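Local structure of phosphoglycerate kinase (Coxiella burnetii, 4NG4) at residues 35-40 with 85-90. The protein catalyses the transfer of a phosphate between ATP and 3-phosphoglycerate, the reversible step of glycolysis that interconverts ATP and ADP. Numbering follows the deposited sequence.
Sequences VPMKNG and LAPVAR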
ATOM      1  N   VAL A  35       3.500   7.948  13.246  1.00 28.00           N
ATOM      2  CA  VAL A  35       3.170   6.861  14.151  1.00 30.88           C
ATOM      3  C   VAL A  35       1.852   7.107  14.885  1.00 31.44           C
ATOM      4  O   VAL A  35       1.487   8.248  15.120  1.00 30.03           O
ATOM      5  CB  VAL A  35       4.303   6.639  15.185  1.00 33.11           C
ATOM      6  CG1 VAL A  35       5.603   6.265  14.477  1.00 33.05           C
ATOM      7  CG2 VAL A  35       4.492   7.880  16.038  1.00 32.13           C
ATOM      8  N   PRO A  36       1.136   6.028  15.256  1.00 34.19           N
ATOM      9  CA  PRO A  36      -0.029   6.123  16.162  1.00 35.67           C
ATOM     10  C   PRO A  36       0.340   6.659  17.554  1.00 37.32           C
ATOM     11  O   PRO A  36       1.467   6.459  18.003  1.00 38.72           O
ATOM     12  CB  PRO A  36      -0.508   4.671  16.275  1.00 38.62           C
ATOM     13  CG  PRO A  36       0.074   3.971  15.112  1.00 38.34           C
ATOM     14  CD  PRO A  36       1.361   4.647  14.796  1.00 36.03           C
ATOM     15  N   MET A  37      -0.594   7.338  18.221  1.00 37.65           N
ATOM     16  CA  MET A  37      -0.334   7.918  19.545  1.00 39.40           C
ATOM     17  C   MET A  37      -1.570   7.929  20.446  1.00 41.74           C
ATOM     18  O   MET A  37      -2.680   8.143  19.985  1.00 40.81           O
ATOM     19  CB  MET A  37       0.198   9.354  19.410  1.00 36.92           C
ATOM     20  CG  MET A  37       1.568   9.460  18.732  1.00 35.40           C
ATOM     21  SD  MET A  37       2.403  11.032  18.986  1.00 31.87           S
ATOM     22  CE  MET A  37       3.814  10.850  17.916  1.00 30.73           C
ATOM     23  N   LYS A  38      -1.355   7.700  21.737  1.00 45.43           N
ATOM     24  CA  LYS A  38      -2.420   7.753  22.737  1.00 48.55           C
ATOM     25  C   LYS A  38      -2.019   8.729  23.819  1.00 49.89           C
ATOM     26  O   LYS A  38      -1.024   8.504  24.517  1.00 52.02           O
ATOM     27  CB  LYS A  38      -2.654   6.379  23.384  1.00 52.94           C
ATOM     28  CG  LYS A  38      -3.671   5.507  22.661  1.00 53.65           C
ATOM     29  CD  LYS A  38      -3.702   4.081  23.240  1.00 58.47           C
ATOM     30  CE  LYS A  38      -4.371   3.088  22.281  1.00 58.62           C
ATOM     31  NZ  LYS A  38      -4.059   1.682  22.646  1.00 63.25           N
ATOM     32  N   ASN A  39      -2.793   9.808  23.949  1.00 49.07           N
ATOM     33  CA  ASN A  39      -2.562  10.814  24.973  1.00 50.69           C
ATOM     34  C   ASN A  39      -1.054  11.049  25.183  1.00 50.67           C
ATOM     35  O   ASN A  39      -0.517  10.876  26.290  1.00 54.28           O
ATOM     36  CB  ASN A  39      -3.251  10.394  26.278  1.00 55.60           C
ATOM     37  CG  ASN A  39      -3.408  11.554  27.265  1.00 57.83           C
ATOM     38  OD1 ASN A  39      -4.095  12.540  26.980  1.00 56.68           O
ATOM     39  ND2 ASN A  39      -2.770  11.434  28.432  1.00 61.39           N
ATOM     40  N   GLY A  40      -0.363  11.388  24.097  1.00 46.99           N
ATOM     41  CA  GLY A  40       1.030  11.813  24.183  1.00 46.74           C
ATOM     42  C   GLY A  40       2.109  10.771  23.967  1.00 47.39           C
ATOM     43  O   GLY A  40       3.262  11.140  23.792  1.00 47.32           O
ATOM     44  N   LEU A  85       6.398  16.196  16.415  1.00 29.47           N
ATOM     45  CA  LEU A  85       7.296  15.053  16.285  1.00 30.31           C
ATOM     46  C   LEU A  85       8.242  14.882  17.500  1.00 33.55           C
ATOM     47  O   LEU A  85       9.260  14.188  17.417  1.00 34.83           O
ATOM     48  CB  LEU A  85       8.114  15.180  14.990  1.00 29.47           C
ATOM     49  CG  LEU A  85       7.399  14.823  13.690  1.00 27.27           C
ATOM     50  CD1 LEU A  85       8.248  15.173  12.468  1.00 26.24           C
ATOM     51  CD2 LEU A  85       7.023  13.348  13.686  1.00 25.77           C
ATOM     52  N   ALA A  86       7.905  15.498  18.628  1.00 35.20           N
ATOM     53  CA  ALA A  86       8.743  15.439  19.833  1.00 38.68           C
ATOM     54  C   ALA A  86       8.958  14.004  20.324  1.00 40.49           C
ATOM     55  O   ALA A  86      10.102  13.574  20.444  1.00 42.60           O
ATOM     56  CB  ALA A  86       8.152  16.334  20.967  1.00 39.87           C
ATOM     57  N   PRO A  87       7.865  13.250  20.595  1.00 40.42           N
ATOM     58  CA  PRO A  87       8.021  11.856  21.063  1.00 42.72           C
ATOM     59  C   PRO A  87       8.830  10.979  20.098  1.00 42.32           C
ATOM     60  O   PRO A  87       9.555  10.082  20.524  1.00 45.44           O
ATOM     61  CB  PRO A  87       6.574  11.356  21.186  1.00 41.81           C
ATOM     62  CG  PRO A  87       5.748  12.592  21.356  1.00 40.39           C
ATOM     63  CD  PRO A  87       6.436  13.616  20.487  1.00 38.58           C
ATOM     64  N   VAL A  88       8.716  11.258  18.810  1.00 39.31           N
ATOM     65  CA  VAL A  88       9.526  10.577  17.826  1.00 39.18           C
ATOM     66  C   VAL A  88      10.986  10.927  18.060  1.00 41.60           C
ATOM     67  O   VAL A  88      11.830  10.036  18.110  1.00 44.29           O
ATOM     68  CB  VAL A  88       9.146  10.979  16.397  1.00 35.87           C
ATOM     69  CG1 VAL A  88       9.979  10.177  15.382  1.00 36.28           C
ATOM     70  CG2 VAL A  88       7.652  10.788  16.179  1.00 33.53           C
ATOM     71  N   ALA A  89      11.268  12.221  18.231  1.00 41.34           N
ATOM     72  CA  ALA A  89      12.638  12.731  18.390  1.00 43.52           C
ATOM     73  C   ALA A  89      13.363  12.109  19.590  1.00 47.97           C
ATOM     74  O   ALA A  89      14.588  11.893  19.558  1.00 50.65           O
ATOM     75  CB  ALA A  89      12.621  14.243  18.512  1.00 42.74           C
ATOM     76  N   ARG A  90      12.612  11.836  20.651  1.00 49.07           N
ATOM     77  CA  ARG A  90      13.166  11.128  21.790  1.00 53.57           C
ATOM     78  C   ARG A  90      13.402   9.672  21.407  1.00 54.61           C
ATOM     79  O   ARG A  90      14.446   9.098  21.711  1.00 58.23           O
ATOM     80  CB  ARG A  90      12.223  11.228  22.993  1.00 54.90           C
ATOM     81  CG  ARG A  90      12.206  12.617  23.639  1.00 55.77           C
ATOM     82  CD  ARG A  90      11.225  12.697  24.808  1.00 57.92           C
ATOM     83  NE  ARG A  90       9.833  12.729  24.355  1.00 54.93           N
ATOM     84  CZ  ARG A  90       8.772  12.762  25.165  1.00 55.62           C
ATOM     85  NH1 ARG A  90       8.923  12.764  26.492  1.00 59.55           N
ATOM     86  NH2 ARG A  90       7.550  12.791  24.643  1.00 52.24           N
TER
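Met37 reaches from the short strand 37-38 to the first turn of helix 86-94, where its terminal methyl CE meets two neighbouring residues at once. CE lies 4.3 Å from CB of Pro87 and 4.2 Å from CG2 of Val88. The extended thioether carries it there: CE is anti to CB (chi3 -173°), and the methyl leads while the sulfur stays behind it. Val88 CG2 is shared, since CG2 of Val35 approaches the same methyl at 4.3 Å. At the turn of the hairpin the carbonyl O of Gly40 comes 3.8 Å from CG of the Pro87 ring, a van der Waals contact. Gly40 has a positive phi of 95°, a conformation that glycine accommodates readily. No hydrogen bond joins the two segments; they meet by modest, mostly apolar packing, with Val35 and Val88 buried and Gly40 exposed. Leu33 and Leu71, from predicted substrate-binding stretches, touch Val88 and Met37 respectively, which puts the contact probably beside the substrate site. It lies in the N-terminal domain of the two-domain phosphoglycerate kinase fold, whereas ADP and magnesium sit in the other lobe. The small antiparallel hairpin of strands 37-38 and 41-42 thus leans on the start of helix 86-94: Ile42 adds to both Val35 and Pro87, while Val88 also packs on Leu119 of strand 117-120 in that domain's six-stranded parallel sheet.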